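PDB 5FGO: CG1507-PB, isoform B from Drosophila melanogaster, which binds DNA and RNA, notably purine-rich single strands, and unwinds double strands, the piece crystallised here being its third PUR repeat. Local coordinates for the interface of chains A and B. Numbering follows the deposited sequence. Chains: chain A/B, CG1507-PB, isoform B.

The interface of chains A and B. Residues chain A 53-56, 63; chain B 20, 25, 27, 29, 44, 67.
The carboxylate of B:Glu44 is gripped from both chains. Its OE1 accepts the backbone N-H of A:Thr54 at 3.1 Å from N, a moderately bent bond (147° at H) that arrives from above the carboxylate plane, 45° out of it. Its other oxygen, OE2, takes the ammonium NZ of B:Lys25 at 2.7 Å, a salt bridge within chain B on the anti side of the group, tilted out of the carboxylate plane. CG of the glutamate stands anti to the backbone N (chi1 -170°) and the chain runs on extended, which brings the carboxylate from strand 37-46 across to strand 49-56 of chain A. An alanine in place of B:Glu44 would probably leave the A:Thr54 N-H without this acceptor and B:Lys25 NZ without its carboxylate mate, free to swing away. The same lysine NZ also lies 3.3 Å from the carbonyl O of A:Thr54, a weak hydrogen bond. That carbonyl oxygen lies at the edge of the B:Phe27 ring, in its plane, 3.4 Å from CZ. The ring tip also rests against CG1 of A:Ile55, 3.8 Å from CZ, and the two side chains cross obliquely.

Deeper in the interface, A:Phe63 reaches from helix 60-72 onto chain B. The selenomethionine B:Met20, bent at its end, sets its methyl CE 3.4 Å from CD2 of the phenylalanine, the side chains crossing at about a right angle. The tip of B:Phe29 comes over the rim of one face, CZ 3.7 Å from A:Phe63 CE2. B:Phe67, from the partner's helix 60-72, brings its tip to the opposite rim, the two side chains at about a right angle, though the spacing modelled there is doubtfully short. One helix thus packs against the other chain's strands and helix, and two-fold symmetry repeats the arrangement. Such intertwining suggests a genuine dimer of PUR repeats. Within chain A, the methyl CD1 of A:Ile55 sits on the face of the A:Phe63 ring opposite B:Phe29, 3.4 Å above the plane and offset toward the rim, so that the ring lies between the two.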
loop_
_atom_site.group_PDB
_atom_site.type_symbol
_atom_site.label_atom_id
_atom_site.label_comp_id
_atom_site.label_asym_id
_atom_site.label_seq_id
_atom_site.Cartn_x
_atom_site.Cartn_y
_atom_site.Cartn_z
ATOM N N ILE A 53 4.473 -2.663 -5.666
ATOM C CA ILE A 53 4.004 -1.397 -6.207
ATOM C C ILE A 53 5.011 -0.372 -5.776
ATOM O O ILE A 53 5.682 -0.553 -4.760
ATOM C CB ILE A 53 2.637 -1.015 -5.679
ATOM C CG1 ILE A 53 2.676 -0.880 -4.143
ATOM C CG2 ILE A 53 1.597 -2.014 -6.135
ATOM C CD1 ILE A 53 1.425 -0.289 -3.499
ATOM N N THR A 54 5.152 0.696 -6.538
ATOM C CA THR A 54 6.180 1.674 -6.241
ATOM C C THR A 54 5.541 3.034 -6.210
ATOM O O THR A 54 4.861 3.432 -7.161
ATOM C CB THR A 54 7.318 1.657 -7.253
ATOM O OG1 THR A 54 8.055 0.436 -7.122
ATOM C CG2 THR A 54 8.246 2.821 -7.014
ATOM N N ILE A 55 5.737 3.738 -5.103
ATOM C CA ILE A 55 5.075 5.003 -4.873
ATOM C C ILE A 55 6.046 6.154 -4.766
ATOM O O ILE A 55 6.898 6.192 -3.890
ATOM C CB ILE A 55 4.255 4.909 -3.627
ATOM C CG1 ILE A 55 3.292 3.733 -3.770
ATOM C CG2 ILE A 55 3.494 6.169 -3.420
ATOM C CD1 ILE A 55 2.741 3.251 -2.481
ATOM N N PRO A 56 5.942 7.098 -5.692
ATOM C CA PRO A 56 6.850 8.237 -5.599
ATOM C C PRO A 56 6.507 9.137 -4.395
ATOM O O PRO A 56 5.356 9.214 -3.959
ATOM C CB PRO A 56 6.665 8.941 -6.945
ATOM C CG PRO A 56 5.383 8.504 -7.436
ATOM C CD PRO A 56 5.112 7.141 -6.904
ATOM N N PHE A 63 -1.445 9.151 -0.388
ATOM C CA PHE A 63 -1.493 7.683 -0.214
ATOM C C PHE A 63 -1.738 7.295 1.265
ATOM O O PHE A 63 -2.513 6.378 1.574
ATOM C CB PHE A 63 -0.216 7.033 -0.759
ATOM C CG PHE A 63 -0.287 5.521 -0.859
ATOM C CD1 PHE A 63 -0.013 4.717 0.231
ATOM C CD2 PHE A 63 -0.620 4.902 -2.060
ATOM C CE1 PHE A 63 -0.075 3.330 0.133
ATOM C CE2 PHE A 63 -0.684 3.511 -2.161
ATOM C CZ PHE A 63 -0.402 2.729 -1.064
HETATM N N MSE B 20 -6.155 7.122 -7.023
HETATM C CA MSE B 20 -5.168 8.199 -6.933
HETATM C C MSE B 20 -4.431 8.307 -8.248
HETATM O O MSE B 20 -4.276 7.318 -8.938
HETATM C CB MSE B 20 -4.173 7.956 -5.789
HETATM C CG MSE B 20 -3.122 9.064 -5.621
HETATM SE SE MSE B 20 -1.914 8.761 -4.119
HETATM C CE MSE B 20 -2.745 7.075 -3.660
ATOM N N LYS B 25 0.888 7.089 -13.899
ATOM C CA LYS B 25 0.228 5.866 -13.429
ATOM C C LYS B 25 -0.953 6.126 -12.520
ATOM O O LYS B 25 -1.078 7.189 -11.934
ATOM C CB LYS B 25 1.207 4.911 -12.753
ATOM C CG LYS B 25 2.136 5.480 -11.719
ATOM C CD LYS B 25 3.068 4.352 -11.267
ATOM C CE LYS B 25 4.201 4.844 -10.421
ATOM N NZ LYS B 25 5.275 3.862 -10.415
ATOM N N PHE B 27 -3.340 4.545 -9.228
ATOM C CA PHE B 27 -3.516 3.599 -8.130
ATOM C C PHE B 27 -4.980 3.360 -7.751
ATOM O O PHE B 27 -5.774 4.291 -7.631
ATOM C CB PHE B 27 -2.743 4.082 -6.916
ATOM C CG PHE B 27 -1.249 3.870 -7.004
ATOM C CD1 PHE B 27 -0.689 2.645 -6.652
ATOM C CD2 PHE B 27 -0.400 4.883 -7.405
ATOM C CE1 PHE B 27 0.669 2.445 -6.686
ATOM C CE2 PHE B 27 0.985 4.672 -7.449
ATOM C CZ PHE B 27 1.510 3.460 -7.085
ATOM N N PHE B 29 -7.720 1.332 -5.024
ATOM C CA PHE B 29 -7.919 0.690 -3.730
ATOM C C PHE B 29 -9.286 0.060 -3.702
ATOM O O PHE B 29 -10.283 0.762 -3.854
ATOM C CB PHE B 29 -7.825 1.710 -2.600
ATOM C CG PHE B 29 -6.561 2.541 -2.609
ATOM C CD1 PHE B 29 -6.354 3.515 -3.592
ATOM C CD2 PHE B 29 -5.617 2.398 -1.597
ATOM C CE1 PHE B 29 -5.217 4.279 -3.596
ATOM C CE2 PHE B 29 -4.479 3.172 -1.574
ATOM C CZ PHE B 29 -4.269 4.110 -2.578
ATOM N N GLU B 44 -1.479 -1.081 -9.076
ATOM C CA GLU B 44 -0.743 -0.100 -9.826
ATOM C C GLU B 44 -1.039 -0.431 -11.286
ATOM O O GLU B 44 -0.781 -1.543 -11.774
ATOM C CB GLU B 44 0.745 -0.184 -9.526
ATOM C CG GLU B 44 1.587 0.948 -10.085
ATOM C CD GLU B 44 3.064 0.769 -9.787
ATOM O OE1 GLU B 44 3.432 -0.088 -8.977
ATOM O OE2 GLU B 44 3.878 1.505 -10.353
ATOM N N PHE B 67 3.421 3.948 7.437
ATOM C CA PHE B 67 3.259 5.120 6.602
ATOM C C PHE B 67 3.417 6.462 7.295
ATOM O O PHE B 67 4.057 7.362 6.726
ATOM C CB PHE B 67 1.943 5.056 5.858
ATOM C CG PHE B 67 2.143 4.695 4.444
ATOM C CD1 PHE B 67 2.389 3.378 4.092
ATOM C CD2 PHE B 67 2.240 5.688 3.482
ATOM C CE1 PHE B 67 2.632 3.036 2.781
ATOM C CE2 PHE B 67 2.482 5.372 2.167
ATOM C CZ PHE B 67 2.672 4.038 1.815
#